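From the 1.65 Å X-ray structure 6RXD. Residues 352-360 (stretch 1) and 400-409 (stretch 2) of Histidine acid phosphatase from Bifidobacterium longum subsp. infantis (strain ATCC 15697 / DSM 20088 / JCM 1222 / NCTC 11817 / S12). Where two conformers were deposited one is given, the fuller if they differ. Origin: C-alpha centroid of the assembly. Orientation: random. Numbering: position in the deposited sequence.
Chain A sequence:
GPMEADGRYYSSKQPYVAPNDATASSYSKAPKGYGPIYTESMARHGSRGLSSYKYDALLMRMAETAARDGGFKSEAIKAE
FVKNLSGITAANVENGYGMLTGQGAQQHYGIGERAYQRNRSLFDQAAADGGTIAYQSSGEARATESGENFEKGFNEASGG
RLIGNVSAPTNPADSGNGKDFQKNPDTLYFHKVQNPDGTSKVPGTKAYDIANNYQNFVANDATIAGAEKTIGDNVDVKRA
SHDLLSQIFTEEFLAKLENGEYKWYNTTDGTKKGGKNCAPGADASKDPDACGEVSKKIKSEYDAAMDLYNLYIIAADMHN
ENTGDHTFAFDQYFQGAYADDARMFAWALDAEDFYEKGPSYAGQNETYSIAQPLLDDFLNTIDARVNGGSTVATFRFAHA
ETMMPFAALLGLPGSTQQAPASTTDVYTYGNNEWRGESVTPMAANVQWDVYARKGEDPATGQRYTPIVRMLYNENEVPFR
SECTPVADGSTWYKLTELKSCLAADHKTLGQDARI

Stretch 1, residues 352-360: EDFYEKGPS
Stretch 2 400-409: AETMMPFAAL

Stretch 1 enters as the end part of a helix that begins earlier in the chain and leaves as a loop; stretch 2 is helical throughout, kinked at Pro405, whose N has no hydrogen to bond the preceding turn. The two helix axes cross at -70° and approach to 10.0 Å; the contact buries 316 Å², both sides summed.

Asp353 (chi1 m, -73°) points its CA-to-CB bond toward stretch 2, with CB 3.7 Å from Met404 SD. The CA-to-CB bond of Phe354 points away, and Tyr355 and Glu356 are out of reach. Lys357, phi/psi -131/-14, has the largest covered area. Its side chain is extended (m, t, t, t), laying CD 3.5 Å from Met404 CE and carrying NZ to 2.9 Å from Glu401 OE1, a salt bridge with a hydrogen bond. Glu401 has its CA-to-CB bond sideways, but its end comes nearer (m, p; chi3 -163°), while Met404 is m, t, m. Lys357 O lies 3.4 Å from Pro405 N, which cannot donate.

At Gly358 (-108/-151) the CA lies 5.3 Å from Pro405 CA. An ideal CB here would lie 2.5 Å from Pro359 CD, a clash within its own stretch. Pro359 (-60/-32, C-gamma exo) packs CG 4.1 Å from Ala408 CB, with its CA 5.5 Å from Ala408 CA. Ser360 (56/-149, chi1 t) donates from OG to Tyr355 O at 2.6 Å.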

# COMPACT_ATOMS: atom_id res chain seq x y z
N GLU A 352 -13.30 -2.76 -4.97
CA GLU A 352 -13.14 -3.94 -4.13
C GLU A 352 -12.38 -3.59 -2.86
O GLU A 352 -12.76 -4.01 -1.76
CB GLU A 352 -12.39 -5.03 -4.89
CG GLU A 352 -12.53 -6.40 -4.28
CD GLU A 352 -13.06 -7.41 -5.28
OE1 GLU A 352 -14.29 -7.65 -5.29
OE2 GLU A 352 -12.25 -7.96 -6.05
N ASP A 353 -11.31 -2.82 -3.01
CA ASP A 353 -10.53 -2.41 -1.84
C ASP A 353 -11.35 -1.49 -0.94
O ASP A 353 -11.34 -1.63 0.29
CB ASP A 353 -9.25 -1.70 -2.27
CG ASP A 353 -8.22 -2.65 -2.85
OD1 ASP A 353 -8.21 -3.84 -2.48
OD2 ASP A 353 -7.41 -2.17 -3.67
N PHE A 354 -12.06 -0.55 -1.55
CA PHE A 354 -12.87 0.40 -0.81
C PHE A 354 -13.88 -0.31 0.08
O PHE A 354 -14.03 0.03 1.26
CB PHE A 354 -13.60 1.36 -1.77
CG PHE A 354 -14.56 2.27 -1.08
CD1 PHE A 354 -14.13 3.48 -0.56
CD2 PHE A 354 -15.89 1.90 -0.93
CE1 PHE A 354 -15.01 4.32 0.11
CE2 PHE A 354 -16.79 2.73 -0.26
CZ PHE A 354 -16.34 3.94 0.26
N TYR A 355 -14.60 -1.28 -0.49
CA TYR A 355 -15.66 -1.97 0.25
C TYR A 355 -15.16 -2.96 1.30
O TYR A 355 -15.82 -3.15 2.33
CB TYR A 355 -16.61 -2.70 -0.72
CG TYR A 355 -17.72 -1.81 -1.25
CD1 TYR A 355 -18.70 -1.31 -0.40
CD2 TYR A 355 -17.78 -1.49 -2.60
CE1 TYR A 355 -19.71 -0.50 -0.89
CE2 TYR A 355 -18.79 -0.68 -3.09
CZ TYR A 355 -19.75 -0.19 -2.23
OH TYR A 355 -20.75 0.60 -2.72
N GLU A 356 -14.02 -3.59 1.05
CA GLU A 356 -13.54 -4.65 1.92
C GLU A 356 -12.55 -4.16 2.97
O GLU A 356 -12.42 -4.74 4.04
CB GLU A 356 -12.90 -5.77 1.09
CG GLU A 356 -13.87 -6.47 0.15
CD GLU A 356 -13.18 -7.44 -0.79
OE1 GLU A 356 -12.03 -7.85 -0.52
OE2 GLU A 356 -13.80 -7.79 -1.82
N LYS A 357 -11.84 -3.07 2.65
CA LYS A 357 -10.71 -2.62 3.46
C LYS A 357 -10.72 -1.13 3.82
O LYS A 357 -9.96 -0.71 4.70
CB LYS A 357 -9.40 -2.96 2.73
CG LYS A 357 -9.28 -4.46 2.44
CD LYS A 357 -8.17 -4.81 1.45
CE LYS A 357 -8.13 -6.32 1.19
NZ LYS A 357 -7.03 -6.71 0.25
N GLY A 358 -11.56 -0.36 3.16
CA GLY A 358 -11.59 1.08 3.35
C GLY A 358 -12.82 1.52 4.12
O GLY A 358 -13.36 0.75 4.91
N PRO A 359 -13.28 2.75 3.87
CA PRO A 359 -14.45 3.27 4.60
C PRO A 359 -15.70 2.40 4.36
O PRO A 359 -16.55 2.28 5.25
CB PRO A 359 -14.66 4.66 3.99
CG PRO A 359 -13.29 5.06 3.52
CD PRO A 359 -12.67 3.77 3.00
N SER A 360 -15.78 1.82 3.16
CA SER A 360 -16.90 0.94 2.80
C SER A 360 -18.24 1.65 2.98
O SER A 360 -18.33 2.86 2.83
CB SER A 360 -16.82 -0.37 3.59
OG SER A 360 -17.66 -1.37 3.01
N ALA A 400 -0.82 -2.59 2.35
CA ALA A 400 -2.02 -1.84 1.97
C ALA A 400 -3.16 -2.18 2.91
O ALA A 400 -4.01 -1.33 3.22
CB ALA A 400 -2.40 -2.13 0.54
N GLU A 401 -3.19 -3.43 3.36
CA GLU A 401 -4.22 -3.89 4.28
C GLU A 401 -4.08 -3.25 5.65
O GLU A 401 -4.99 -3.32 6.47
CB GLU A 401 -4.18 -5.42 4.41
CG GLU A 401 -4.71 -6.18 3.20
CD GLU A 401 -3.76 -6.18 2.00
OE1 GLU A 401 -4.23 -6.47 0.88
OE2 GLU A 401 -2.55 -5.89 2.16
N THR A 402 -2.92 -2.64 5.89
CA THR A 402 -2.69 -1.87 7.11
C THR A 402 -3.06 -0.42 6.89
O THR A 402 -3.74 0.20 7.71
CB THR A 402 -1.21 -1.98 7.53
OG1 THR A 402 -0.79 -3.34 7.40
CG2 THR A 402 -0.99 -1.54 8.97
N MET A 403 -2.60 0.14 5.77
CA MET A 403 -2.81 1.56 5.48
C MET A 403 -4.26 1.94 5.20
O MET A 403 -4.73 2.96 5.69
CB MET A 403 -1.91 2.00 4.31
CG MET A 403 -2.05 3.49 3.98
SD MET A 403 -1.57 4.59 5.35
CE MET A 403 0.21 4.41 5.32
N MET A 404 -4.98 1.13 4.43
CA MET A 404 -6.35 1.50 4.06
C MET A 404 -7.25 1.67 5.29
O MET A 404 -7.93 2.68 5.41
CB MET A 404 -6.94 0.52 3.05
CG MET A 404 -6.28 0.62 1.70
SD MET A 404 -7.03 -0.45 0.47
CE MET A 404 -6.26 -1.99 0.86
N PRO A 405 -7.27 0.70 6.20
CA PRO A 405 -8.14 0.97 7.36
C PRO A 405 -7.57 2.04 8.29
O PRO A 405 -8.35 2.77 8.90
CB PRO A 405 -8.23 -0.39 8.06
CG PRO A 405 -7.02 -1.16 7.60
CD PRO A 405 -6.77 -0.68 6.18
N PHE A 406 -6.25 2.15 8.37
CA PHE A 406 -5.63 3.16 9.22
C PHE A 406 -6.04 4.56 8.75
O PHE A 406 -6.45 5.40 9.55
CB PHE A 406 -4.10 2.99 9.19
CG PHE A 406 -3.35 3.84 10.19
CD1 PHE A 406 -3.68 3.82 11.55
CD2 PHE A 406 -2.28 4.60 9.77
CE1 PHE A 406 -2.94 4.59 12.46
CE2 PHE A 406 -1.54 5.36 10.67
CZ PHE A 406 -1.88 5.35 12.02
N ALA A 407 -5.96 4.78 7.43
CA ALA A 407 -6.40 6.05 6.83
C ALA A 407 -7.88 6.34 7.10
O ALA A 407 -8.25 7.48 7.38
CB ALA A 407 -6.14 6.05 5.32
N ALA A 408 -8.72 5.32 7.01
CA ALA A 408 -10.14 5.49 7.24
C ALA A 408 -10.42 5.79 8.71
O ALA A 408 -11.26 6.64 9.03
CB ALA A 408 -10.92 4.25 6.78
N LEU A 409 -9.70 5.12 9.61
CA LEU A 409 -9.90 5.34 11.05
C LEU A 409 -9.43 6.74 11.46
O LEU A 409 -10.08 7.40 12.28
CB LEU A 409 -9.14 4.28 11.85
CG LEU A 409 -9.39 4.31 13.36
CD1 LEU A 409 -10.82 3.94 13.67
CD2 LEU A 409 -8.44 3.30 14.00